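Local coordinates for listeriolysin O (Listeria monocytogenes, PDB 4CDB), which forms oligomeric pores in cholesterol-containing host membranes, inserting after a major conformational change and so lysing the cell, at residues L432-E445 with W454-V466. Residues are numbered along the deposited sequence; the frame is centred on the assembly and turned at random.
Sequences LPGNARNINVYAKE and WRTVIDDRNLPLV. With TAM (tris(hydroxyethyl)aminomethane), chain U; ACT (acetate ion), chain B.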
ATOM      1  N   LEU A 432       3.179 -38.570  -3.461  1.00 44.44           N
ATOM      2  CA  LEU A 432       2.829 -37.850  -2.242  1.00 43.42           C
ATOM      3  C   LEU A 432       2.161 -36.515  -2.552  1.00 46.28           C
ATOM      4  O   LEU A 432       2.680 -35.723  -3.342  1.00 43.64           O
ATOM      5  CB  LEU A 432       4.073 -37.620  -1.380  1.00 40.79           C
ATOM      6  CG  LEU A 432       4.853 -38.866  -0.957  1.00 45.21           C
ATOM      7  CD1 LEU A 432       6.049 -38.483  -0.102  1.00 43.48           C
ATOM      8  CD2 LEU A 432       3.951 -39.835  -0.216  1.00 45.70           C
ATOM      9  N   PRO A 433       1.003 -36.262  -1.925  1.00 50.32           N
ATOM     10  CA  PRO A 433       0.311 -34.976  -2.060  1.00 48.21           C
ATOM     11  C   PRO A 433       1.070 -33.872  -1.330  1.00 44.87           C
ATOM     12  O   PRO A 433       1.974 -34.173  -0.548  1.00 42.78           O
ATOM     13  CB  PRO A 433      -1.036 -35.234  -1.381  1.00 47.49           C
ATOM     14  CG  PRO A 433      -0.759 -36.318  -0.395  1.00 50.91           C
ATOM     15  CD  PRO A 433       0.279 -37.193  -1.042  1.00 48.41           C
ATOM     16  N   GLY A 434       0.709 -32.617  -1.584  1.00 44.70           N
ATOM     17  CA  GLY A 434       1.417 -31.486  -1.012  1.00 30.54           C
ATOM     18  C   GLY A 434       1.353 -31.412   0.502  1.00 34.05           C
ATOM     19  O   GLY A 434       2.295 -30.951   1.148  1.00 35.19           O
ATOM     20  N   ASN A 435       0.246 -31.878   1.070  1.00 39.64           N
ATOM     21  CA  ASN A 435       0.044 -31.809   2.514  1.00 48.02           C
ATOM     22  C   ASN A 435       0.685 -32.971   3.271  1.00 48.27           C
ATOM     23  O   ASN A 435       0.306 -33.266   4.405  1.00 49.64           O
ATOM     24  CB  ASN A 435      -1.449 -31.722   2.845  1.00 49.67           C
ATOM     25  CG  ASN A 435      -2.252 -32.859   2.235  1.00 52.12           C
ATOM     26  OD1 ASN A 435      -1.968 -33.310   1.125  1.00 49.68           O
ATOM     27  ND2 ASN A 435      -3.261 -33.327   2.960  1.00 54.55           N
ATOM     28  N   ALA A 436       1.658 -33.626   2.644  1.00 46.18           N
ATOM     29  CA  ALA A 436       2.345 -34.747   3.276  1.00 45.09           C
ATOM     30  C   ALA A 436       3.634 -34.306   3.960  1.00 43.72           C
ATOM     31  O   ALA A 436       4.433 -33.566   3.383  1.00 46.05           O
ATOM     32  CB  ALA A 436       2.635 -35.838   2.258  1.00 45.37           C
ATOM     33  N   ARG A 437       3.833 -34.762   5.193  1.00 44.18           N
ATOM     34  CA  ARG A 437       5.069 -34.482   5.915  1.00 50.31           C
ATOM     35  C   ARG A 437       5.508 -35.665   6.775  1.00 45.76           C
ATOM     36  O   ARG A 437       4.781 -36.650   6.907  1.00 42.22           O
ATOM     37  CB  ARG A 437       4.931 -33.216   6.767  1.00 58.69           C
ATOM     38  CG  ARG A 437       3.818 -33.260   7.805  1.00 66.83           C
ATOM     39  CD  ARG A 437       3.742 -31.942   8.566  1.00 73.22           C
ATOM     40  NE  ARG A 437       2.599 -31.882   9.474  1.00 81.00           N
ATOM     41  CZ  ARG A 437       2.659 -32.117  10.781  1.00 84.38           C
ATOM     42  NH1 ARG A 437       3.814 -32.429  11.351  1.00 84.15           N
ATOM     43  NH2 ARG A 437       1.561 -32.036  11.520  1.00 85.31           N
ATOM     44  N   ASN A 438       6.703 -35.555   7.350  1.00 42.23           N
ATOM     45  CA  ASN A 438       7.276 -36.612   8.178  1.00 47.61           C
ATOM     46  C   ASN A 438       7.357 -37.949   7.450  1.00 42.87           C
ATOM     47  O   ASN A 438       6.761 -38.940   7.872  1.00 37.39           O
ATOM     48  CB  ASN A 438       6.504 -36.754   9.491  1.00 57.67           C
ATOM     49  CG  ASN A 438       6.697 -35.563  10.407  1.00 70.61           C
ATOM     50  OD1 ASN A 438       7.791 -35.007  10.493  1.00 76.44           O
ATOM     51  ND2 ASN A 438       5.633 -35.163  11.093  1.00 72.75           N
ATOM     52  N   ILE A 439       8.097 -37.960   6.346  1.00 45.18           N
ATOM     53  CA  ILE A 439       8.260 -39.162   5.544  1.00 47.78           C
ATOM     54  C   ILE A 439       9.254 -40.118   6.197  1.00 43.59           C
ATOM     55  O   ILE A 439      10.372 -39.728   6.542  1.00 38.39           O
ATOM     56  CB  ILE A 439       8.711 -38.830   4.103  1.00 48.44           C
ATOM     57  CG1 ILE A 439       7.524 -38.350   3.267  1.00 51.43           C
ATOM     58  CG2 ILE A 439       9.340 -40.040   3.442  1.00 45.22           C
ATOM     59  CD1 ILE A 439       7.165 -36.897   3.469  1.00 52.79           C
ATOM     60  N   ASN A 440       8.831 -41.366   6.380  1.00 41.88           N
ATOM     61  CA  ASN A 440       9.695 -42.399   6.935  1.00 40.91           C
ATOM     62  C   ASN A 440      10.030 -43.458   5.890  1.00 37.39           C
ATOM     63  O   ASN A 440       9.137 -44.035   5.271  1.00 35.57           O
ATOM     64  CB  ASN A 440       9.032 -43.052   8.148  1.00 41.00           C
ATOM     65  CG  ASN A 440       8.681 -42.051   9.230  1.00 46.09           C
ATOM     66  OD1 ASN A 440       9.490 -41.195   9.586  1.00 44.98           O
ATOM     67  ND2 ASN A 440       7.464 -42.148   9.752  1.00 48.86           N
ATOM     68  N   VAL A 441      11.319 -43.709   5.693  1.00 33.95           N
ATOM     69  CA  VAL A 441      11.756 -44.699   4.718  1.00 33.85           C
ATOM     70  C   VAL A 441      12.578 -45.792   5.388  1.00 37.32           C
ATOM     71  O   VAL A 441      13.649 -45.525   5.934  1.00 34.55           O
ATOM     72  CB  VAL A 441      12.586 -44.050   3.599  1.00 36.17           C
ATOM     73  CG1 VAL A 441      13.137 -45.113   2.656  1.00 37.12           C
ATOM     74  CG2 VAL A 441      11.743 -43.040   2.841  1.00 32.17           C
ATOM     75  N   TYR A 442      12.061 -47.018   5.348  1.00 34.18           N
ATOM     76  CA  TYR A 442      12.731 -48.172   5.937  1.00 33.00           C
ATOM     77  C   TYR A 442      12.879 -49.299   4.917  1.00 32.67           C
ATOM     78  O   TYR A 442      11.972 -49.546   4.120  1.00 32.48           O
ATOM     79  CB  TYR A 442      11.950 -48.671   7.158  1.00 35.44           C
ATOM     80  CG  TYR A 442      12.550 -49.886   7.829  1.00 36.42           C
ATOM     81  CD1 TYR A 442      13.532 -49.752   8.802  1.00 37.19           C
ATOM     82  CD2 TYR A 442      12.127 -51.169   7.498  1.00 36.92           C
ATOM     83  CE1 TYR A 442      14.079 -50.859   9.421  1.00 38.46           C
ATOM     84  CE2 TYR A 442      12.671 -52.281   8.114  1.00 39.56           C
ATOM     85  CZ  TYR A 442      13.647 -52.119   9.074  1.00 41.39           C
ATOM     86  OH  TYR A 442      14.194 -53.220   9.692  1.00 47.12           O
ATOM     87  N   ALA A 443      14.017 -49.988   4.947  1.00 30.75           N
ATOM     88  CA  ALA A 443      14.234 -51.127   4.062  1.00 32.12           C
ATOM     89  C   ALA A 443      15.137 -52.158   4.721  1.00 33.63           C
ATOM     90  O   ALA A 443      16.138 -51.804   5.346  1.00 34.23           O
ATOM     91  CB  ALA A 443      14.828 -50.670   2.737  1.00 29.93           C
ATOM     92  N   LYS A 444      14.772 -53.429   4.581  1.00 29.09           N
ATOM     93  CA  LYS A 444      15.581 -54.527   5.097  1.00 30.74           C
ATOM     94  C   LYS A 444      15.768 -55.615   4.043  1.00 28.92           C
ATOM     95  O   LYS A 444      14.986 -55.716   3.094  1.00 27.43           O
ATOM     96  CB  LYS A 444      14.956 -55.122   6.362  1.00 31.31           C
ATOM     97  CG  LYS A 444      13.571 -55.722   6.157  1.00 32.01           C
ATOM     98  CD  LYS A 444      13.004 -56.262   7.465  1.00 34.49           C
ATOM     99  CE  LYS A 444      11.631 -56.882   7.250  1.00 39.51           C
ATOM    100  NZ  LYS A 444      11.036 -57.400   8.514  1.00 44.45           N
ATOM    101  N   GLU A 445      16.805 -56.428   4.211  1.00 29.67           N
ATOM    102  CA  GLU A 445      17.090 -57.489   3.254  1.00 29.21           C
ATOM    103  C   GLU A 445      17.331 -58.820   3.953  1.00 34.87           C
ATOM    104  O   GLU A 445      17.934 -58.868   5.026  1.00 39.10           O
ATOM    105  CB  GLU A 445      18.287 -57.114   2.375  1.00 28.25           C
ATOM    106  CG  GLU A 445      19.566 -56.798   3.142  1.00 28.23           C
ATOM    107  CD  GLU A 445      20.559 -57.949   3.148  1.00 38.04           C
ATOM    108  OE1 GLU A 445      20.219 -59.052   2.668  1.00 39.32           O
ATOM    109  OE2 GLU A 445      21.687 -57.741   3.638  1.00 33.69           O
ATOM    110  N   TRP A 454      17.017 -61.064   8.947  1.00 35.46           N
ATOM    111  CA  TRP A 454      16.814 -59.789   8.270  1.00 35.85           C
ATOM    112  C   TRP A 454      17.873 -58.783   8.700  1.00 38.16           C
ATOM    113  O   TRP A 454      18.212 -58.703   9.881  1.00 41.04           O
ATOM    114  CB  TRP A 454      15.425 -59.222   8.576  1.00 34.99           C
ATOM    115  CG  TRP A 454      14.308 -59.996   7.960  1.00 40.33           C
ATOM    116  CD1 TRP A 454      13.484 -60.888   8.583  1.00 47.44           C
ATOM    117  CD2 TRP A 454      13.886 -59.948   6.591  1.00 38.45           C
ATOM    118  NE1 TRP A 454      12.575 -61.398   7.686  1.00 49.70           N
ATOM    119  CE2 TRP A 454      12.801 -60.836   6.456  1.00 43.09           C
ATOM    120  CE3 TRP A 454      14.321 -59.239   5.467  1.00 33.48           C
ATOM    121  CZ2 TRP A 454      12.146 -61.035   5.240  1.00 45.69           C
ATOM    122  CZ3 TRP A 454      13.670 -59.437   4.263  1.00 38.65           C
ATOM    123  CH2 TRP A 454      12.595 -60.328   4.158  1.00 44.05           C
ATOM    124  N   ARG A 455      18.387 -58.016   7.744  1.00 37.72           N
ATOM    125  CA  ARG A 455      19.330 -56.947   8.050  1.00 36.72           C
ATOM    126  C   ARG A 455      18.794 -55.608   7.565  1.00 34.65           C
ATOM    127  O   ARG A 455      18.410 -55.471   6.401  1.00 32.86           O
ATOM    128  CB  ARG A 455      20.693 -57.222   7.411  1.00 43.48           C
ATOM    129  CG  ARG A 455      21.709 -56.112   7.638  1.00 45.86           C
ATOM    130  CD  ARG A 455      23.034 -56.433   6.971  1.00 46.44           C
ATOM    131  NE  ARG A 455      23.539 -57.741   7.374  1.00 45.44           N
ATOM    132  CZ  ARG A 455      24.689 -58.262   6.957  1.00 48.15           C
ATOM    133  NH1 ARG A 455      25.463 -57.582   6.121  1.00 51.42           N
ATOM    134  NH2 ARG A 455      25.066 -59.461   7.377  1.00 44.28           N
ATOM    135  N   THR A 456      18.766 -54.626   8.460  1.00 39.54           N
ATOM    136  CA  THR A 456      18.301 -53.292   8.108  1.00 40.80           C
ATOM    137  C   THR A 456      19.277 -52.622   7.145  1.00 39.16           C
ATOM    138  O   THR A 456      20.483 -52.595   7.394  1.00 37.15           O
ATOM    139  CB  THR A 456      18.123 -52.406   9.358  1.00 39.98           C
ATOM    140  OG1 THR A 456      17.126 -52.978  10.214  1.00 45.42           O
ATOM    141  CG2 THR A 456      17.697 -50.998   8.966  1.00 37.62           C
ATOM    142  N   VAL A 457      18.754 -52.096   6.042  1.00 36.71           N
ATOM    143  CA  VAL A 457      19.571 -51.378   5.074  1.00 38.37           C
ATOM    144  C   VAL A 457      19.381 -49.872   5.229  1.00 39.72           C
ATOM    145  O   VAL A 457      20.347 -49.110   5.208  1.00 42.40           O
ATOM    146  CB  VAL A 457      19.224 -51.783   3.627  1.00 38.95           C
ATOM    147  CG1 VAL A 457      20.156 -51.091   2.642  1.00 44.08           C
ATOM    148  CG2 VAL A 457      19.313 -53.284   3.470  1.00 36.03           C
ATOM    149  N   ILE A 458      18.125 -49.452   5.378  1.00 38.80           N
ATOM    150  CA  ILE A 458      17.782 -48.039   5.540  1.00 40.58           C
ATOM    151  C   ILE A 458      16.771 -47.843   6.665  1.00 42.84           C
ATOM    152  O   ILE A 458      15.812 -48.603   6.785  1.00 43.55           O
ATOM    153  CB  ILE A 458      17.152 -47.455   4.253  1.00 41.27           C
ATOM    154  CG1 ILE A 458      18.001 -47.779   3.026  1.00 44.33           C
ATOM    155  CG2 ILE A 458      16.953 -45.943   4.376  1.00 39.90           C
ATOM    156  CD1 ILE A 458      17.403 -47.268   1.742  1.00 46.58           C
ATOM    157  N   ASP A 459      16.985 -46.812   7.477  1.00 44.90           N
ATOM    158  CA  ASP A 459      16.026 -46.423   8.505  1.00 49.05           C
ATOM    159  C   ASP A 459      16.049 -44.907   8.689  1.00 48.82           C
ATOM    160  O   ASP A 459      16.541 -44.403   9.698  1.00 51.36           O
ATOM    161  CB  ASP A 459      16.337 -47.132   9.828  1.00 54.61           C
ATOM    162  CG  ASP A 459      15.166 -47.108  10.804  1.00 59.70           C
ATOM    163  OD1 ASP A 459      14.302 -46.212  10.697  1.00 60.71           O
ATOM    164  OD2 ASP A 459      15.113 -47.992  11.685  1.00 61.24           O
ATOM    165  N   ASP A 460      15.525 -44.183   7.704  1.00 49.37           N
ATOM    166  CA  ASP A 460      15.488 -42.723   7.762  1.00 50.53           C
ATOM    167  C   ASP A 460      14.091 -42.230   8.122  1.00 49.88           C
ATOM    168  O   ASP A 460      13.104 -42.649   7.517  1.00 48.41           O
ATOM    169  CB  ASP A 460      15.941 -42.114   6.435  1.00 52.07           C
ATOM    170  CG  ASP A 460      17.389 -42.431   6.111  1.00 56.59           C
ATOM    171  OD1 ASP A 460      18.164 -42.706   7.051  1.00 55.18           O
ATOM    172  OD2 ASP A 460      17.754 -42.402   4.915  1.00 59.49           O
ATOM    173  N   ARG A 461      14.013 -41.340   9.107  1.00 53.32           N
ATOM    174  CA  ARG A 461      12.727 -40.905   9.639  1.00 56.05           C
ATOM    175  C   ARG A 461      12.544 -39.391   9.585  1.00 54.50           C
ATOM    176  O   ARG A 461      13.519 -38.638   9.569  1.00 53.62           O
ATOM    177  CB  ARG A 461      12.559 -41.404  11.077  1.00 61.09           C
ATOM    178  CG  ARG A 461      12.973 -42.854  11.264  1.00 66.44           C
ATOM    179  CD  ARG A 461      12.744 -43.347  12.680  1.00 71.89           C
ATOM    180  NE  ARG A 461      13.326 -44.672  12.877  1.00 78.47           N
ATOM    181  CZ  ARG A 461      13.122 -45.429  13.950  1.00 83.66           C
ATOM    182  NH1 ARG A 461      12.342 -44.998  14.933  1.00 85.49           N
ATOM    183  NH2 ARG A 461      13.697 -46.621  14.038  1.00 82.82           N
ATOM    184  N   ASN A 462      11.285 -38.962   9.549  1.00 57.74           N
ATOM    185  CA  ASN A 462      10.929 -37.546   9.566  1.00 61.70           C
ATOM    186  C   ASN A 462      11.581 -36.751   8.436  1.00 60.73           C
ATOM    187  O   ASN A 462      12.123 -35.668   8.656  1.00 61.23           O
ATOM    188  CB  ASN A 462      11.269 -36.926  10.923  1.00 66.12           C
ATOM    189  CG  ASN A 462      10.709 -37.726  12.083  1.00 68.55           C
ATOM    190  OD1 ASN A 462       9.594 -38.243  12.014  1.00 66.97           O
ATOM    191  ND2 ASN A 462      11.485 -37.838  13.156  1.00 69.36           N
ATOM    192  N   LEU A 463      11.525 -37.303   7.229  1.00 57.44           N
ATOM    193  CA  LEU A 463      12.115 -36.664   6.061  1.00 52.65           C
ATOM    194  C   LEU A 463      11.154 -35.643   5.461  1.00 50.64           C
ATOM    195  O   LEU A 463       9.938 -35.844   5.479  1.00 49.68           O
ATOM    196  CB  LEU A 463      12.494 -37.712   5.012  1.00 52.78           C
ATOM    197  CG  LEU A 463      13.536 -38.750   5.436  1.00 57.42           C
ATOM    198  CD1 LEU A 463      13.746 -39.783   4.339  1.00 56.96           C
ATOM    199  CD2 LEU A 463      14.848 -38.072   5.793  1.00 58.60           C
ATOM    200  N   PRO A 464      11.699 -34.536   4.932  1.00 49.67           N
ATOM    201  CA  PRO A 464      10.867 -33.498   4.318  1.00 48.58           C
ATOM    202  C   PRO A 464      10.313 -33.956   2.977  1.00 48.89           C
ATOM    203  O   PRO A 464      10.893 -34.835   2.340  1.00 52.73           O
ATOM    204  CB  PRO A 464      11.854 -32.351   4.102  1.00 46.94           C
ATOM    205  CG  PRO A 464      13.171 -33.031   3.923  1.00 47.51           C
ATOM    206  CD  PRO A 464      13.133 -34.196   4.875  1.00 49.42           C
ATOM    207  N   LEU A 465       9.200 -33.366   2.558  1.00 48.75           N
ATOM    208  CA  LEU A 465       8.630 -33.666   1.251  1.00 49.84           C
ATOM    209  C   LEU A 465       9.376 -32.909   0.157  1.00 52.15           C
ATOM    210  O   LEU A 465       9.396 -31.678   0.148  1.00 56.29           O
ATOM    211  CB  LEU A 465       7.143 -33.305   1.217  1.00 48.59           C
ATOM    212  CG  LEU A 465       6.462 -33.420  -0.148  1.00 51.43           C
ATOM    213  CD1 LEU A 465       6.544 -34.848  -0.662  1.00 53.01           C
ATOM    214  CD2 LEU A 465       5.016 -32.945  -0.080  1.00 50.32           C
ATOM    215  N   VAL A 466       9.994 -33.648  -0.760  1.00 46.84           N
ATOM    216  CA  VAL A 466      10.697 -33.049  -1.890  1.00 41.63           C
ATOM    217  C   VAL A 466      10.040 -33.448  -3.207  1.00 44.46           C
ATOM    218  O   VAL A 466       9.130 -34.273  -3.225  1.00 48.34           O
ATOM    219  CB  VAL A 466      12.180 -33.456  -1.917  1.00 46.65           C
ATOM    220  CG1 VAL A 466      12.889 -32.925  -0.684  1.00 47.76           C
ATOM    221  CG2 VAL A 466      12.314 -34.971  -2.008  1.00 40.77           C
TER
HETATM  222  C   TAM U1546      21.745 -46.377   9.118  1.00 94.53           C
HETATM  223  C1  TAM U1546      21.956 -46.453  10.628  1.00 97.76           C
HETATM  224  C2  TAM U1546      20.319 -45.985   8.736  1.00 88.22           C
HETATM  225  C3  TAM U1546      22.158 -47.719   8.519  1.00 96.45           C
HETATM  226  C4  TAM U1546      20.750 -45.970  11.424  1.00 97.57           C
HETATM  227  C5  TAM U1546      20.286 -45.287   7.379  1.00 81.00           C
HETATM  228  C6  TAM U1546      20.969 -48.643   8.280  1.00 96.75           C
HETATM  229  N   TAM U1546      22.648 -45.357   8.585  1.00 94.12           N
HETATM  230  O4  TAM U1546      20.292 -47.042  12.257  1.00 97.42           O
HETATM  231  O5  TAM U1546      18.925 -45.081   6.984  1.00 76.42           O
HETATM  232  O6  TAM U1546      20.451 -49.102   9.535  1.00 98.02           O
HETATM  233  C   ACT B1527       9.557 -60.714   8.532  1.00 96.11           C
HETATM  234  O   ACT B1527       9.533 -59.528   8.137  1.00 94.94           O
HETATM  235  OXT ACT B1527      10.181 -61.056   9.559  1.00 96.39           O
HETATM  236  CH3 ACT B1527       8.856 -61.762   7.721  1.00 95.95           C
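Strands 436-445 and 455-461 form the antiparallel beta hairpin that carries the conserved undecapeptide, and two bulges break its register. In the classic bulge two residues, V457 and I458, stand opposite A443, whose O accepts V457 N at 2.7 Å and I458 N at 3.1 Å. In the G1 bulge a second pair, N462 and L463, stands opposite I439: L463 N bonds I439 O, while N462 N turns to the side-chain OD1 of N440 at 2.9 Å, nearly along the C=O axis. At the undecapeptide end, the extended K444 chain crosses one face of the W454 indole. K444 NZ stands 4.1 Å from the centroid of the W454 five-membered ring and 4° off the normal, a cation-pi contact, and also hydrogen-bonds an acetate, probably from the crystallisation liquor. The Y442 ring, its CG anti to the backbone N (chi1 179°), reaches across to strand 455-461; T456 OG1 donates to Y442 OH (3.0 Å), and the D459 carboxylate meets the ring edge, its plane 85° from the ring's. R461 holds that carboxylate in a two-nitrogen salt bridge, NE to D459 OD1 at 2.8 Å and NH2 to D459 OD2. On the other face, V441 CG2 meets L463 CD1 (4.1 Å) and A443 CB meets I458 CB (4.2 Å), with I471 against V441 and I458, as expected for the core of the C-terminal beta sandwich of cholesterol-dependent cytolysins.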